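Local atomic coordinates of thioesterase (Streptomyces sp. WAC02707, PDB entry 6VAP), a protein that probably hydrolyses unwanted acyl thioesters from carrier proteins as the type II thioesterase of borrelidin polyketide biosynthesis. Residues A[18-23]-A[50-55]; A[107-112]-A[184-189]; A[226-231]-A[236-241]. One frame throughout, in Å; residues are numbered along the deposited sequence.

Overall arrangement
The three contacts follow one another in series along an alpha/beta-hydrolase chain; none nests inside or crosses another. Contact 1 comes first, closing a loop of 26 intervening residues and setting the connection between strands 14-15 and 26-30 against strand 52-56, near one border of the sheet. Contact 2 spans 71 residues and ties helix 99-113 to the loop that leads from helix 167-182 to strand 196-201. Contact 3 closes a short turn of four residues between strand 223-228, at the other border, and helix 239-250. Contacts 1 and 3 thus reach the same sheet, their centres 24 Å apart, while contacts 2 and 3 lie on opposite sides of the chain's centre.

Contact 1: residues A[18-23]-A[50-55]; sequences RPAHPT and RCDVLA
A20 and D52 bring their CA atoms to 4.9 Å, and H21 and R50 theirs to 6.0 Å, so segments 18-23 and 50-55 run past each other in opposite senses. No direct hydrogen bond joins the two. The polar link is a water molecule, which accepts from R18 N at 3.1 Å and donates to V53 O at 2.8 Å, bridging backbone to backbone where the chains have begun to diverge.

The closest side-chain packing belongs to A20. Its methyl carbon CB lies 3.5 Å from both CA and CB of D52, and it also meets the carbonyl oxygen of C51, with A20 CB 3.8 Å from C51 O. D52 therefore offers its aliphatic root to the alanine rather than its charge. Its CG is anti to the backbone N (chi1 -176°), which carries the carboxylate past the methyl group; OD2 accepts a weak hydrogen bond from Q26 NE2. At the other end, the H21 imidazole approaches the backbone of R50, its CD2 lying 4.3 Å from R50 CA, a loose and oblique contact. The CB of R50 is directed away from segment 18-23, and its guanidinium is held elsewhere, with NH2 bonded to the carbonyl oxygen of C253 near the C terminus.

Backbone bonds from D52 and L54 to residues 25-29 place strand 52-56 parallel to strand 26-30, while strand 14-15 pairs antiparallel with it on its other side. The 18-23 loop runs alongside the edge of this strand's start, the strand that separates the two the loop connects. Helix 41-47 packs against the same region, touching V53 through V43, A44 and L47 and R18 through A45.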
loop_
_atom_site.group_PDB
_atom_site.type_symbol
_atom_site.label_atom_id
_atom_site.label_comp_id
_atom_site.label_asym_id
_atom_site.label_seq_id
_atom_site.Cartn_x
_atom_site.Cartn_y
_atom_site.Cartn_z
ATOM N N ARG A 18 -9.067 -9.930 -11.874
ATOM C CA ARG A 18 -10.086 -10.960 -11.895
ATOM C C ARG A 18 -11.483 -10.352 -11.815
ATOM O O ARG A 18 -11.662 -9.253 -11.287
ATOM C CB ARG A 18 -9.877 -11.930 -10.727
ATOM C CG ARG A 18 -8.558 -12.687 -10.753
ATOM C CD ARG A 18 -8.588 -13.866 -11.691
ATOM N NE ARG A 18 -7.420 -14.728 -11.522
ATOM C CZ ARG A 18 -6.277 -14.587 -12.188
ATOM N NH1 ARG A 18 -6.134 -13.613 -13.077
ATOM N NH2 ARG A 18 -5.277 -15.424 -11.965
ATOM N N PRO A 19 -12.484 -11.053 -12.331
ATOM C CA PRO A 19 -13.857 -10.555 -12.173
ATOM C C PRO A 19 -14.325 -10.699 -10.739
ATOM O O PRO A 19 -13.914 -11.609 -10.013
ATOM C CB PRO A 19 -14.687 -11.443 -13.106
ATOM C CG PRO A 19 -13.697 -12.298 -13.885
ATOM C CD PRO A 19 -12.413 -12.315 -13.091
ATOM N N ALA A 20 -15.229 -9.813 -10.345
ATOM C CA ALA A 20 -15.746 -9.796 -8.986
ATOM C C ALA A 20 -17.266 -9.719 -9.018
ATOM O O ALA A 20 -17.848 -9.106 -9.923
ATOM C CB ALA A 20 -15.173 -8.623 -8.198
ATOM N N HIS A 21 -17.900 -10.364 -8.034
ATOM C CA HIS A 21 -19.335 -10.252 -7.885
ATOM C C HIS A 21 -19.724 -8.775 -7.754
ATOM O O HIS A 21 -18.941 -7.942 -7.277
ATOM C CB HIS A 21 -19.811 -11.032 -6.656
ATOM C CG HIS A 21 -19.670 -12.518 -6.779
ATOM N ND1 HIS A 21 -19.737 -13.172 -7.991
ATOM C CD2 HIS A 21 -19.475 -13.477 -5.841
ATOM C CE1 HIS A 21 -19.603 -14.472 -7.791
ATOM N NE2 HIS A 21 -19.430 -14.683 -6.498
ATOM N N PRO A 22 -20.926 -8.411 -8.190
ATOM C CA PRO A 22 -21.395 -7.044 -7.908
ATOM C C PRO A 22 -21.517 -6.742 -6.430
ATOM O O PRO A 22 -21.332 -5.587 -6.025
ATOM C CB PRO A 22 -22.766 -6.990 -8.587
ATOM C CG PRO A 22 -22.740 -8.111 -9.616
ATOM C CD PRO A 22 -21.868 -9.174 -9.029
ATOM N N THR A 23 -21.833 -7.742 -5.608
ATOM C CA THR A 23 -21.900 -7.550 -4.164
ATOM C C THR A 23 -20.531 -7.485 -3.499
ATOM O O THR A 23 -20.465 -7.208 -2.295
ATOM C CB THR A 23 -22.703 -8.690 -3.523
ATOM O OG1 THR A 23 -22.350 -9.929 -4.155
ATOM C CG2 THR A 23 -24.189 -8.443 -3.679
ATOM N N ARG A 50 -15.202 -13.138 -4.808
ATOM C CA ARG A 50 -15.868 -12.681 -3.593
ATOM C C ARG A 50 -15.371 -11.311 -3.163
ATOM O O ARG A 50 -16.021 -10.633 -2.361
ATOM C CB ARG A 50 -15.670 -13.686 -2.464
ATOM C CG ARG A 50 -16.397 -15.022 -2.709
ATOM C CD ARG A 50 -15.873 -16.157 -1.827
ATOM N NE ARG A 50 -14.407 -16.163 -1.720
ATOM C CZ ARG A 50 -13.578 -16.479 -2.714
ATOM N NH1 ARG A 50 -14.058 -16.826 -3.906
ATOM N NH2 ARG A 50 -12.270 -16.441 -2.514
ATOM N N CYS A 51 -14.247 -10.873 -3.708
ATOM C CA CYS A 51 -13.709 -9.551 -3.414
ATOM C C CYS A 51 -13.206 -8.922 -4.705
ATOM O O CYS A 51 -12.586 -9.603 -5.527
ATOM C CB CYS A 51 -12.577 -9.618 -2.377
ATOM S SG CYS A 51 -11.838 -8.008 -1.996
ATOM N N ASP A 52 -13.505 -7.634 -4.894
ATOM C CA ASP A 52 -13.036 -6.888 -6.060
ATOM C C ASP A 52 -11.666 -6.318 -5.730
ATOM O O ASP A 52 -11.553 -5.276 -5.094
ATOM C CB ASP A 52 -14.031 -5.798 -6.438
ATOM C CG ASP A 52 -13.632 -5.063 -7.698
ATOM O OD1 ASP A 52 -12.657 -5.507 -8.355
ATOM O OD2 ASP A 52 -14.285 -4.043 -8.030
ATOM N N VAL A 53 -10.615 -7.003 -6.155
ATOM C CA VAL A 53 -9.249 -6.597 -5.846
ATOM C C VAL A 53 -8.773 -5.621 -6.909
ATOM O O VAL A 53 -8.751 -5.950 -8.095
ATOM C CB VAL A 53 -8.311 -7.807 -5.770
ATOM C CG1 VAL A 53 -6.878 -7.338 -5.484
ATOM C CG2 VAL A 53 -8.791 -8.798 -4.691
ATOM N N LEU A 54 -8.367 -4.434 -6.491
ATOM C CA LEU A 54 -7.903 -3.392 -7.394
ATOM C C LEU A 54 -6.451 -3.109 -7.051
ATOM O O LEU A 54 -6.137 -2.736 -5.913
ATOM C CB LEU A 54 -8.740 -2.128 -7.261
ATOM C CG LEU A 54 -10.226 -2.301 -7.561
ATOM C CD1 LEU A 54 -10.939 -0.950 -7.411
ATOM C CD2 LEU A 54 -10.442 -2.841 -8.962
ATOM N N ALA A 55 -5.570 -3.258 -8.032
ATOM C CA ALA A 55 -4.142 -3.102 -7.814
ATOM C C ALA A 55 -3.681 -1.844 -8.541
ATOM O O ALA A 55 -4.023 -1.624 -9.709
ATOM C CB ALA A 55 -3.386 -4.345 -8.277
HETATM O O HOH W 1 -9.207 -8.422 -9.213
#

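Contact 2: residues A[107-112]-A[184-189]; sequences LARRFE and YRYRPG
R109, on helix 99-113, reaches the 184-189 loop with its guanidinium, and two hydrogen bonds end on the same carbonyl oxygen. NH2 donates to R187 O at 2.6 Å with an N-H...O angle of 149°; NH1 donates to R187 O at 2.9 Å, less straight at 133°. Both approach end-on, and the oxygen lies close to the guanidinium plane.

Y186 packs against the guanidinium: CE1 lies over one face, 3.1 Å from R109 NH2, while that nitrogen stands oblique to the tyrosine ring; the planes are 24° apart. CG anti to the backbone N sends the ring across the arginine at about a right angle. The ring also pairs edge-to-face with H218.

A water bridge is possible: water 2 lies 3.2 Å from Y186 OH, but its approach to R109 NH2 is too short to be relied on.

Neighbouring charges have outside partners: D74 forms salt bridges with R187 and R110, and E106 a long, weak ion pair with R109. R109 NH2 is also 2.9 Å from G189 N, but both are donors. The contact is consistent with R109 tying helix to loop mainly through R187 O; two in-plane bonds to one oxygen would restrain the guanidinium's rotation.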
loop_
_atom_site.group_PDB
_atom_site.type_symbol
_atom_site.label_atom_id
_atom_site.label_comp_id
_atom_site.label_asym_id
_atom_site.label_seq_id
_atom_site.Cartn_x
_atom_site.Cartn_y
_atom_site.Cartn_z
ATOM N N LEU A 107 -4.509 7.981 1.259
ATOM C CA LEU A 107 -5.760 7.776 0.535
ATOM C C LEU A 107 -6.918 7.610 1.498
ATOM O O LEU A 107 -8.001 8.163 1.280
ATOM C CB LEU A 107 -5.647 6.551 -0.382
ATOM C CG LEU A 107 -4.673 6.703 -1.523
ATOM C CD1 LEU A 107 -4.385 5.324 -2.197
ATOM C CD2 LEU A 107 -5.264 7.665 -2.558
ATOM N N ALA A 108 -6.677 6.952 2.628
ATOM C CA ALA A 108 -7.737 6.810 3.619
ATOM C C ALA A 108 -8.170 8.164 4.160
ATOM O O ALA A 108 -9.362 8.445 4.316
ATOM C CB ALA A 108 -7.277 5.894 4.745
ATOM N N ARG A 109 -7.203 9.015 4.466
ATOM C CA ARG A 109 -7.499 10.361 4.916
ATOM C C ARG A 109 -8.384 11.080 3.927
ATOM O O ARG A 109 -9.329 11.762 4.330
ATOM C CB ARG A 109 -6.193 11.144 5.100
ATOM C CG ARG A 109 -5.494 10.980 6.403
ATOM C CD ARG A 109 -4.181 11.790 6.419
ATOM N NE ARG A 109 -3.965 12.460 7.696
ATOM C CZ ARG A 109 -2.979 13.311 7.924
ATOM N NH1 ARG A 109 -2.130 13.608 6.950
ATOM N NH2 ARG A 109 -2.838 13.834 9.123
ATOM N N ARG A 110 -8.108 10.916 2.626
ATOM C CA ARG A 110 -8.899 11.595 1.600
ATOM C C ARG A 110 -10.298 10.987 1.422
ATOM O O ARG A 110 -11.266 11.702 1.142
ATOM C CB ARG A 110 -8.111 11.557 0.296
ATOM C CG ARG A 110 -6.922 12.482 0.299
ATOM C CD ARG A 110 -5.839 11.989 -0.642
ATOM N NE ARG A 110 -4.787 13.012 -0.849
ATOM C CZ ARG A 110 -3.772 13.205 -0.004
ATOM N NH1 ARG A 110 -3.684 12.494 1.116
ATOM N NH2 ARG A 110 -2.862 14.122 -0.261
ATOM N N PHE A 111 -10.421 9.669 1.542
ATOM C CA PHE A 111 -11.735 9.046 1.482
ATOM C C PHE A 111 -12.616 9.564 2.600
ATOM O O PHE A 111 -13.763 9.947 2.357
ATOM C CB PHE A 111 -11.607 7.528 1.546
ATOM C CG PHE A 111 -11.285 6.891 0.221
ATOM C CD1 PHE A 111 -12.228 6.873 -0.807
ATOM C CD2 PHE A 111 -10.077 6.273 0.017
ATOM C CE1 PHE A 111 -11.964 6.286 -2.010
ATOM C CE2 PHE A 111 -9.792 5.656 -1.200
ATOM C CZ PHE A 111 -10.719 5.673 -2.219
ATOM N N GLU A 112 -12.080 9.601 3.828
ATOM C CA GLU A 112 -12.864 10.020 4.983
ATOM C C GLU A 112 -13.253 11.484 4.888
ATOM O O GLU A 112 -14.397 11.837 5.185
ATOM C CB GLU A 112 -12.079 9.767 6.266
ATOM C CG GLU A 112 -11.786 8.278 6.532
ATOM C CD GLU A 112 -11.601 7.979 8.032
ATOM O OE1 GLU A 112 -11.517 8.946 8.846
ATOM O OE2 GLU A 112 -11.559 6.774 8.387
ATOM N N TYR A 184 8.787 11.625 2.751
ATOM C CA TYR A 184 7.442 11.856 3.262
ATOM C C TYR A 184 7.472 12.647 4.550
ATOM O O TYR A 184 8.247 12.333 5.448
ATOM C CB TYR A 184 6.770 10.521 3.500
ATOM C CG TYR A 184 5.407 10.555 4.141
ATOM C CD1 TYR A 184 4.291 11.110 3.473
ATOM C CD2 TYR A 184 5.238 10.117 5.451
ATOM C CE1 TYR A 184 3.061 11.159 4.084
ATOM C CE2 TYR A 184 3.992 10.165 6.070
ATOM C CZ TYR A 184 2.910 10.634 5.378
ATOM O OH TYR A 184 1.663 10.685 6.008
ATOM N N ARG A 185 6.629 13.686 4.663
ATOM C CA ARG A 185 6.485 14.520 5.867
ATOM C C ARG A 185 5.012 14.400 6.295
ATOM O O ARG A 185 4.216 14.831 5.533
ATOM C CB ARG A 185 6.957 15.948 5.565
ATOM C CG ARG A 185 8.316 16.011 4.876
ATOM C CD ARG A 185 8.973 17.374 4.758
ATOM N NE ARG A 185 8.403 18.160 3.672
ATOM C CZ ARG A 185 8.410 19.503 3.580
ATOM N NH1 ARG A 185 8.943 20.269 4.524
ATOM N NH2 ARG A 185 7.855 20.076 2.536
ATOM N N TYR A 186 4.691 13.752 7.414
ATOM C CA TYR A 186 3.345 13.620 7.935
ATOM C C TYR A 186 2.860 14.995 8.354
ATOM O O TYR A 186 3.515 15.697 9.125
ATOM C CB TYR A 186 3.334 12.665 9.124
ATOM C CG TYR A 186 2.027 12.641 9.876
ATOM C CD1 TYR A 186 0.857 12.173 9.278
ATOM C CD2 TYR A 186 1.963 13.059 11.188
ATOM C CE1 TYR A 186 -0.312 12.162 9.955
ATOM C CE2 TYR A 186 0.782 13.031 11.893
ATOM C CZ TYR A 186 -0.360 12.570 11.271
ATOM O OH TYR A 186 -1.549 12.548 11.952
ATOM N N ARG A 187 1.742 15.406 7.816
ATOM C CA ARG A 187 1.120 16.642 8.280
ATOM C C ARG A 187 -0.035 16.271 9.187
ATOM O O ARG A 187 -0.954 15.615 8.712
ATOM C CB ARG A 187 0.621 17.478 7.110
ATOM C CG ARG A 187 1.541 17.423 5.911
ATOM C CD ARG A 187 1.020 18.289 4.780
ATOM N NE ARG A 187 1.754 18.051 3.538
ATOM C CZ ARG A 187 1.189 17.827 2.354
ATOM N NH1 ARG A 187 -0.131 17.804 2.225
ATOM N NH2 ARG A 187 1.954 17.624 1.293
ATOM N N PRO A 188 -0.023 16.665 10.455
ATOM C CA PRO A 188 -1.120 16.289 11.358
ATOM C C PRO A 188 -2.473 16.730 10.819
ATOM O O PRO A 188 -2.610 17.794 10.207
ATOM C CB PRO A 188 -0.764 17.020 12.662
ATOM C CG PRO A 188 0.705 17.223 12.611
ATOM C CD PRO A 188 1.043 17.398 11.153
ATOM N N GLY A 189 -3.479 15.897 11.066
ATOM C CA GLY A 189 -4.841 16.177 10.684
ATOM C C GLY A 189 -5.807 15.367 11.525
ATOM O O GLY A 189 -5.425 14.695 12.495
HETATM O O HOH W 2 -4.409 12.475 10.513
#

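Contact 3: residues A[226-231]-A[236-241]; sequences DTFAGG and LEHRDA
F228 and H238 meet as an edge-to-face aromatic pair. The edge of the phenylalanine is turned to the face of the imidazole, with ring centroids 5.1 Å apart and planes at 65°, and the closest atoms are F228 CD2 and H238 CD2 at 3.5 Å. A CH-pi contact reinforces the pair: F228 CB sits 3.8 Å from the imidazole centroid and only 9° off the ring normal.

Both side chains place CG anti to the carbonyl carbon and beside the backbone N (chi1 -69° in H238), and the two run antiparallel alongside each other. That arrangement lets the histidine cover the CB of F228 while the phenylalanine ring runs on toward helix 239-250, where F228 CE2 lies 4.4 Å from A241 CB. The F228 side chain also touches I245 and L199, and its ring stacks with that of Y234.

The rim of the imidazole is held by polar neighbours. A229 O lies in the ring plane, 3.0 Å from H238 CE1, a geometry consistent with a C-H...O interaction. Water 3 accepts from A229 N at 2.7 Å and is hydrogen-bonded to H238 NE2 at 2.9 Å, while ND1 bonds to the carbonyl oxygen of Y234.

H238 is the N-cap residue of helix 239-250, so the contact joins the end of strand 223-228 to the start of that helix across the turn carrying the probable catalytic histidine. Its chemistry implies an imidazole fixed in rotation by partners at both nitrogens; because ND1 faces a carbonyl oxygen, that nitrogen probably acts as the donor.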
loop_
_atom_site.group_PDB
_atom_site.type_symbol
_atom_site.label_atom_id
_atom_site.label_comp_id
_atom_site.label_asym_id
_atom_site.label_seq_id
_atom_site.Cartn_x
_atom_site.Cartn_y
_atom_site.Cartn_z
ATOM N N ASP A 226 -0.450 -7.490 14.074
ATOM C CA ASP A 226 -0.041 -8.885 13.939
ATOM C C ASP A 226 1.413 -8.909 13.502
ATOM O O ASP A 226 1.771 -8.204 12.553
ATOM C CB ASP A 226 -0.887 -9.656 12.909
ATOM C CG ASP A 226 -2.136 -10.262 13.512
ATOM O OD1 ASP A 226 -2.018 -11.036 14.499
ATOM O OD2 ASP A 226 -3.237 -10.001 12.991
ATOM N N THR A 227 2.235 -9.693 14.193
ATOM C CA THR A 227 3.655 -9.828 13.905
ATOM C C THR A 227 3.899 -11.197 13.292
ATOM O O THR A 227 3.314 -12.202 13.714
ATOM C CB THR A 227 4.489 -9.653 15.194
ATOM O OG1 THR A 227 4.100 -8.407 15.811
ATOM C CG2 THR A 227 5.924 -9.680 14.891
ATOM N N PHE A 228 4.811 -11.235 12.334
ATOM C CA PHE A 228 5.149 -12.452 11.614
ATOM C C PHE A 228 6.652 -12.717 11.665
ATOM O O PHE A 228 7.468 -11.780 11.726
ATOM C CB PHE A 228 4.700 -12.347 10.162
ATOM C CG PHE A 228 3.237 -12.039 10.004
ATOM C CD1 PHE A 228 2.776 -10.742 10.163
ATOM C CD2 PHE A 228 2.307 -13.071 9.705
ATOM C CE1 PHE A 228 1.381 -10.468 10.030
ATOM C CE2 PHE A 228 1.000 -12.803 9.520
ATOM C CZ PHE A 228 0.511 -11.467 9.703
ATOM N N ALA A 229 7.017 -14.004 11.662
ATOM C CA ALA A 229 8.429 -14.377 11.611
ATOM C C ALA A 229 8.979 -13.993 10.238
ATOM O O ALA A 229 8.661 -14.624 9.228
ATOM C CB ALA A 229 8.610 -15.867 11.906
ATOM N N GLY A 230 9.792 -12.955 10.192
ATOM C CA GLY A 230 10.465 -12.558 8.980
ATOM C C GLY A 230 10.782 -11.074 9.016
ATOM O O GLY A 230 10.586 -10.380 10.025
ATOM N N GLY A 231 11.286 -10.606 7.881
ATOM C CA GLY A 231 11.740 -9.239 7.725
ATOM C C GLY A 231 10.789 -8.406 6.907
ATOM O O GLY A 231 9.587 -8.647 6.948
ATOM N N LEU A 236 5.709 -12.466 1.779
ATOM C CA LEU A 236 5.852 -13.489 0.743
ATOM C C LEU A 236 5.790 -14.887 1.339
ATOM O O LEU A 236 5.326 -15.823 0.693
ATOM C CB LEU A 236 7.162 -13.303 -0.011
ATOM C CG LEU A 236 7.360 -11.888 -0.592
ATOM C CD1 LEU A 236 8.637 -11.824 -1.415
ATOM C CD2 LEU A 236 6.185 -11.476 -1.461
ATOM N N GLU A 237 6.230 -15.041 2.580
ATOM C CA GLU A 237 6.225 -16.304 3.302
ATOM C C GLU A 237 4.914 -16.525 4.029
ATOM O O GLU A 237 4.658 -17.651 4.444
ATOM C CB GLU A 237 7.375 -16.357 4.339
ATOM C CG GLU A 237 7.755 -17.762 4.796
ATOM C CD GLU A 237 8.171 -17.842 6.263
ATOM O OE1 GLU A 237 8.842 -18.822 6.647
ATOM O OE2 GLU A 237 7.825 -16.932 7.039
ATOM N N HIS A 238 4.104 -15.474 4.215
ATOM C CA HIS A 238 2.869 -15.538 4.981
ATOM C C HIS A 238 1.660 -15.178 4.136
ATOM O O HIS A 238 0.693 -14.641 4.665
ATOM C CB HIS A 238 2.984 -14.627 6.198
ATOM C CG HIS A 238 3.964 -15.119 7.219
ATOM N ND1 HIS A 238 5.305 -14.805 7.169
ATOM C CD2 HIS A 238 3.794 -15.893 8.320
ATOM C CE1 HIS A 238 5.913 -15.343 8.213
ATOM N NE2 HIS A 238 5.032 -16.060 8.888
ATOM N N ARG A 239 1.687 -15.472 2.833
ATOM C CA ARG A 239 0.629 -14.966 1.963
ATOM C C ARG A 239 -0.735 -15.486 2.413
ATOM O O ARG A 239 -1.679 -14.712 2.649
ATOM C CB ARG A 239 0.887 -15.359 0.508
ATOM C CG ARG A 239 -0.189 -14.862 -0.445
ATOM C CD ARG A 239 0.219 -15.109 -1.908
ATOM N NE ARG A 239 0.251 -16.527 -2.241
ATOM C CZ ARG A 239 1.334 -17.189 -2.639
ATOM N NH1 ARG A 239 1.243 -18.480 -2.920
ATOM N NH2 ARG A 239 2.507 -16.575 -2.753
ATOM N N ASP A 240 -0.863 -16.814 2.527
ATOM C CA ASP A 240 -2.159 -17.383 2.885
ATOM C C ASP A 240 -2.674 -16.810 4.204
ATOM O O ASP A 240 -3.865 -16.498 4.344
ATOM C CB ASP A 240 -2.060 -18.899 2.953
ATOM C CG ASP A 240 -2.275 -19.544 1.597
ATOM O OD1 ASP A 240 -3.199 -19.113 0.865
ATOM O OD2 ASP A 240 -1.516 -20.477 1.258
ATOM N N ALA A 241 -1.792 -16.630 5.181
ATOM C CA ALA A 241 -2.248 -16.039 6.440
ATOM C C ALA A 241 -2.742 -14.600 6.240
ATOM O O ALA A 241 -3.774 -14.189 6.786
ATOM C CB ALA A 241 -1.114 -16.070 7.469
HETATM O O HOH W 3 5.174 -15.928 11.786
#